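Local atomic coordinates of hdh assembly factor Kustc1130 (Kuenenia stuttgartiensis, PDB entry 6HIF), a protein that probably acts as an assembly factor for hydrazine dehydrogenase, packing against another protein chain of the large complex in which it is found. Residues V45-K50 and C56-N61; I40-V45 and K106-S111. All coordinates share one frame; numbering follows the deposited sequence.

Interaction 1. Residues V45-K50 and C56-N61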
loop_
_atom_site.group_PDB
_atom_site.type_symbol
_atom_site.label_atom_id
_atom_site.label_comp_id
_atom_site.label_asym_id
_atom_site.label_seq_id
_atom_site.Cartn_x
_atom_site.Cartn_y
_atom_site.Cartn_z
ATOM N N VAL Y 45 58.472 -41.904 43.096
ATOM C CA VAL Y 45 58.714 -41.602 41.695
ATOM C C VAL Y 45 59.490 -42.757 41.066
ATOM O O VAL Y 45 60.516 -43.185 41.599
ATOM C CB VAL Y 45 59.466 -40.267 41.525
ATOM C CG1 VAL Y 45 59.748 -39.949 40.062
ATOM C CG2 VAL Y 45 58.737 -39.112 42.203
ATOM N N GLY Y 46 58.981 -43.254 39.933
ATOM C CA GLY Y 46 59.661 -44.280 39.158
ATOM C C GLY Y 46 59.330 -45.693 39.632
ATOM O O GLY Y 46 60.009 -46.645 39.255
ATOM N N ALA Y 47 58.288 -45.815 40.462
ATOM C CA ALA Y 47 57.760 -47.116 40.844
ATOM C C ALA Y 47 56.914 -47.673 39.702
ATOM O O ALA Y 47 56.271 -46.915 38.977
ATOM C CB ALA Y 47 56.952 -47.004 42.114
ATOM N N GLU Y 48 56.927 -49.002 39.553
ATOM C CA GLU Y 48 56.139 -49.645 38.512
ATOM C C GLU Y 48 54.924 -50.329 39.134
ATOM O O GLU Y 48 55.052 -51.115 40.072
ATOM C CB GLU Y 48 56.997 -50.559 37.630
ATOM C CG GLU Y 48 57.825 -51.568 38.407
ATOM C CD GLU Y 48 58.563 -52.584 37.552
ATOM O OE1 GLU Y 48 59.809 -52.626 37.631
ATOM O OE2 GLU Y 48 57.890 -53.335 36.812
ATOM N N ILE Y 49 53.747 -50.000 38.591
ATOM C CA ILE Y 49 52.484 -50.548 39.052
ATOM C C ILE Y 49 51.953 -51.509 37.989
ATOM O O ILE Y 49 51.798 -51.138 36.826
ATOM C CB ILE Y 49 51.478 -49.421 39.375
ATOM C CG1 ILE Y 49 52.064 -48.397 40.353
ATOM C CG2 ILE Y 49 50.163 -50.001 39.882
ATOM C CD1 ILE Y 49 51.187 -47.192 40.590
ATOM N N LYS Y 50 51.691 -52.748 38.418
ATOM C CA LYS Y 50 51.091 -53.769 37.574
ATOM C C LYS Y 50 49.646 -53.997 38.014
ATOM O O LYS Y 50 49.391 -54.363 39.162
ATOM C CB LYS Y 50 51.879 -55.079 37.682
ATOM C CG LYS Y 50 52.883 -55.357 36.572
ATOM C CD LYS Y 50 53.588 -56.686 36.746
ATOM C CE LYS Y 50 53.963 -57.336 35.432
ATOM N NZ LYS Y 50 54.799 -58.545 35.629
ATOM N N CYS Y 56 52.431 -49.459 34.418
ATOM C CA CYS Y 56 52.630 -48.022 34.438
ATOM C C CYS Y 56 53.780 -47.697 35.388
ATOM O O CYS Y 56 53.839 -48.209 36.504
ATOM C CB CYS Y 56 51.343 -47.316 34.857
ATOM S SG CYS Y 56 51.545 -45.565 35.280
ATOM N N THR Y 57 54.703 -46.854 34.920
ATOM C CA THR Y 57 55.796 -46.365 35.743
ATOM C C THR Y 57 55.475 -44.938 36.194
ATOM O O THR Y 57 55.287 -44.047 35.366
ATOM C CB THR Y 57 57.148 -46.589 35.045
ATOM O OG1 THR Y 57 58.176 -46.059 35.881
ATOM C CG2 THR Y 57 57.235 -45.978 33.663
ATOM N N THR Y 58 55.413 -44.744 37.520
ATOM C CA THR Y 58 54.878 -43.534 38.127
ATOM C C THR Y 58 55.777 -42.334 37.844
ATOM O O THR Y 58 57.000 -42.448 37.852
ATOM C CB THR Y 58 54.713 -43.676 39.646
ATOM O OG1 THR Y 58 56.006 -43.803 40.242
ATOM C CG2 THR Y 58 53.835 -44.838 40.055
ATOM N N GLY Y 59 55.137 -41.180 37.615
ATOM C CA GLY Y 59 55.817 -39.900 37.521
ATOM C C GLY Y 59 55.932 -39.239 38.891
ATOM O O GLY Y 59 56.102 -39.923 39.898
ATOM N N ASN Y 60 55.818 -37.908 38.917
ATOM C CA ASN Y 60 55.957 -37.136 40.143
ATOM C C ASN Y 60 54.750 -37.356 41.057
ATOM O O ASN Y 60 54.871 -37.230 42.274
ATOM C CB ASN Y 60 56.206 -35.653 39.853
ATOM C CG ASN Y 60 57.549 -35.387 39.207
ATOM O OD1 ASN Y 60 58.403 -36.269 39.146
ATOM N ND2 ASN Y 60 57.747 -34.168 38.732
ATOM N N ASN Y 61 53.595 -37.683 40.458
ATOM C CA ASN Y 61 52.359 -37.965 41.170
ATOM C C ASN Y 61 52.563 -39.142 42.111
ATOM O O ASN Y 61 52.029 -39.156 43.215
ATOM C CB ASN Y 61 51.267 -38.494 40.239
ATOM C CG ASN Y 61 50.746 -37.480 39.252
ATOM O OD1 ASN Y 61 51.513 -36.869 38.509
ATOM N ND2 ASN Y 61 49.434 -37.317 39.223
#
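Thr-58 reaches into the opposing segment with both branches of its side chain. The first torsion (chi1 66°) sets Thr-58 OG1 between its own backbone N and carbonyl carbon, from where it meets two successive amides: weak, bent hydrogen bonds arrive from Gly-46 N at 3.0 Å and Ala-47 N at 3.1 Å. The stronger polar partner of this hydroxyl is the carbonyl of Ile-44, just before the segment. Thr-58 CG2 stands anti to the carbonyl carbon, which brings it to 3.6 Å from Ile-49 CD1, the two side chains crossing at about a right angle.

Backbone bonds fix this position. Thr-58 N donates an almost straight hydrogen bond to Ala-47 O at 2.8 Å, nearly along the C=O axis, while Gly-46 N also donates to Thr-58 O at 3.0 Å, coming from above the carbonyl plane. Farther along, Ile-49 and Cys-56 exchange two bonds: Ile-49 N to Cys-56 O at 2.8 Å and Cys-56 N to Ile-49 O at 3.0 Å. At the other end Val-45 lays both methyls against Gly-59 O, and Val-45 CG1 lies 4.0 Å from Asn-60 OD1.

Ile-49 also packs on Val-77 and Phe-66, and a disulfide from Cys-56 to Cys-64 ties this strand, outermost in its sheet within the chain, to strand 63-68. Glu-48 and Thr-57 form the adjoining non-hydrogen-bonded pair, on the opposite face from Ile-49 and Cys-56. Backbone pairing thus continues past the strand ends through Thr-58, at the open end of the antiparallel beta hairpin of strands 48-51 and 54-57.

Interaction 2. Residues I40-V45 and K106-S111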
loop_
_atom_site.group_PDB
_atom_site.type_symbol
_atom_site.label_atom_id
_atom_site.label_comp_id
_atom_site.label_asym_id
_atom_site.label_seq_id
_atom_site.Cartn_x
_atom_site.Cartn_y
_atom_site.Cartn_z
ATOM N N ILE Y 40 55.528 -43.490 53.333
ATOM C CA ILE Y 40 55.122 -42.741 54.519
ATOM C C ILE Y 40 54.815 -41.283 54.176
ATOM O O ILE Y 40 55.409 -40.367 54.746
ATOM C CB ILE Y 40 56.107 -42.879 55.704
ATOM C CG1 ILE Y 40 57.573 -42.709 55.287
ATOM C CG2 ILE Y 40 55.865 -44.182 56.459
ATOM C CD1 ILE Y 40 58.454 -42.079 56.342
ATOM N N GLY Y 41 53.875 -41.082 53.246
ATOM C CA GLY Y 41 53.337 -39.761 52.970
ATOM C C GLY Y 41 53.777 -39.209 51.617
ATOM O O GLY Y 41 52.979 -38.593 50.916
ATOM N N THR Y 42 55.050 -39.427 51.269
ATOM C CA THR Y 42 55.621 -38.835 50.068
ATOM C C THR Y 42 55.391 -39.761 48.877
ATOM O O THR Y 42 55.469 -40.980 49.023
ATOM C CB THR Y 42 57.095 -38.445 50.260
ATOM O OG1 THR Y 42 57.766 -39.529 50.898
ATOM C CG2 THR Y 42 57.272 -37.187 51.083
ATOM N N PRO Y 43 55.082 -39.216 47.674
ATOM C CA PRO Y 43 54.899 -40.037 46.475
ATOM C C PRO Y 43 56.197 -40.690 46.005
ATOM O O PRO Y 43 57.256 -40.068 46.044
ATOM C CB PRO Y 43 54.403 -39.037 45.419
ATOM C CG PRO Y 43 54.897 -37.694 45.897
ATOM C CD PRO Y 43 54.875 -37.783 47.408
ATOM N N ILE Y 44 56.096 -41.952 45.565
ATOM C CA ILE Y 44 57.239 -42.684 45.038
ATOM C C ILE Y 44 57.324 -42.434 43.535
ATOM O O ILE Y 44 56.377 -42.719 42.804
ATOM C CB ILE Y 44 57.149 -44.189 45.366
ATOM C CG1 ILE Y 44 56.882 -44.445 46.852
ATOM C CG2 ILE Y 44 58.402 -44.908 44.894
ATOM C CD1 ILE Y 44 56.606 -45.889 47.191
ATOM N N VAL Y 45 58.472 -41.904 43.096
ATOM C CA VAL Y 45 58.714 -41.602 41.695
ATOM C C VAL Y 45 59.490 -42.757 41.066
ATOM O O VAL Y 45 60.516 -43.185 41.599
ATOM C CB VAL Y 45 59.466 -40.267 41.525
ATOM C CG1 VAL Y 45 59.748 -39.949 40.062
ATOM C CG2 VAL Y 45 58.737 -39.112 42.203
ATOM N N LYS Y 106 61.219 -47.545 53.978
ATOM C CA LYS Y 106 62.332 -48.131 53.245
ATOM C C LYS Y 106 62.214 -47.802 51.759
ATOM O O LYS Y 106 63.175 -47.971 51.013
ATOM C CB LYS Y 106 62.396 -49.646 53.470
ATOM C CG LYS Y 106 62.825 -50.098 54.862
ATOM C CD LYS Y 106 62.523 -51.563 55.122
ATOM C CE LYS Y 106 62.797 -52.012 56.542
ATOM N NZ LYS Y 106 64.248 -52.156 56.800
ATOM N N ALA Y 107 61.035 -47.319 51.342
ATOM C CA ALA Y 107 60.757 -47.023 49.946
ATOM C C ALA Y 107 61.105 -45.572 49.617
ATOM O O ALA Y 107 60.873 -45.119 48.499
ATOM C CB ALA Y 107 59.311 -47.323 49.644
ATOM N N ARG Y 108 61.665 -44.853 50.600
ATOM C CA ARG Y 108 62.008 -43.447 50.457
ATOM C C ARG Y 108 63.495 -43.325 50.145
ATOM O O ARG Y 108 64.331 -43.721 50.958
ATOM C CB ARG Y 108 61.657 -42.710 51.751
ATOM C CG ARG Y 108 61.333 -41.235 51.567
ATOM C CD ARG Y 108 60.921 -40.621 52.887
ATOM N NE ARG Y 108 60.564 -39.213 52.772
ATOM C CZ ARG Y 108 60.156 -38.458 53.786
ATOM N NH1 ARG Y 108 60.095 -38.962 55.010
ATOM N NH2 ARG Y 108 59.808 -37.201 53.573
ATOM N N HIS Y 109 63.811 -42.770 48.969
ATOM C CA HIS Y 109 65.176 -42.763 48.466
ATOM C C HIS Y 109 65.654 -41.336 48.205
ATOM O O HIS Y 109 64.902 -40.521 47.675
ATOM C CB HIS Y 109 65.299 -43.660 47.225
ATOM C CG HIS Y 109 65.082 -45.107 47.516
ATOM N ND1 HIS Y 109 65.942 -45.838 48.319
ATOM C CD2 HIS Y 109 64.117 -45.960 47.116
ATOM C CE1 HIS Y 109 65.514 -47.083 48.396
ATOM N NE2 HIS Y 109 64.395 -47.180 47.670
ATOM N N PRO Y 110 66.915 -40.996 48.579
ATOM C CA PRO Y 110 67.473 -39.664 48.332
ATOM C C PRO Y 110 67.382 -39.236 46.871
ATOM O O PRO Y 110 67.637 -40.032 45.969
ATOM C CB PRO Y 110 68.942 -39.801 48.766
ATOM C CG PRO Y 110 68.897 -40.885 49.822
ATOM C CD PRO Y 110 67.857 -41.862 49.311
ATOM N N SER Y 111 67.013 -37.962 46.674
ATOM C CA SER Y 111 66.813 -37.335 45.375
ATOM C C SER Y 111 65.854 -38.166 44.514
ATOM O O SER Y 111 65.148 -37.617 43.671
ATOM C CB SER Y 111 68.123 -37.040 44.664
ATOM O OG SER Y 111 68.679 -38.210 44.081
#
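Arg-108 extends across Thr-42, the two side chains crossing at about a right angle. With CG anti to the backbone N (chi1 -153°) and the chain straight from CG to NE, the arginine brings its aliphatic part and then its guanidinium past one threonine. Beyond CB, Arg-108 CG is the first atom to approach, 4.0 Å from Thr-42 OG1, and Arg-108 CD follows at 3.9 Å from the same oxygen. Arg-108 NE comes nearer, 3.4 Å from Thr-42 OG1, but the angle is too poor for a hydrogen bond, and that hydroxyl is bonded instead to the carbonyl of Ala-39. Beyond CZ the group divides: Arg-108 NH2 lies 3.6 Å from the methyl CG2 of Thr-42, whereas Arg-108 NH1 meets the end of Ile-40, 3.8 Å from Ile-40 CD1. Arg-108 also packs on the backbone of a chain of another protein.

A second, wholly apolar touch lies beside this one, where Ile-44 CD1 meets Ala-107 CB at 3.9 Å. Ile-44 also rests on Leu-103, and Ile-44 and Ala-107 both touch Ala-39 and Glu-79, so the tail after strand 96-102 is packed against the chain's own sheets. Replacing Arg-108 by an alanine is likely to uncover Thr-42 and the end of Ile-40 and open a gap between the tail and residues 40-45.

Across these two segments, then, the charged side chain serves as an extended packing arm, and van der Waals contact rather than directional bonding joins the C-terminal tail to the region of strand 42-43.

Overall arrangement
Interactions 1 and 2 are neighbours, their centres about 12 Å apart, and share Val-45. Interaction 1 sits nearer the middle of the chain, yet many of its touching residues are exposed; interaction 2 has its centre about 15 Å from the chain's centre but is buried, with another protein chain close to most of it. Main-chain hydrogen bonding dominates the first, within one hairpin, whereas side-chain packing alone joins sequence-distant segments in the second. Residues 40-45 lead directly into the hairpin, and the 56-61 segment folds back on them: the backbone oxygens of Asn-60 and Asn-61 rest on the ring of Pro-43, so the loops at this end of the domain form one connected cluster.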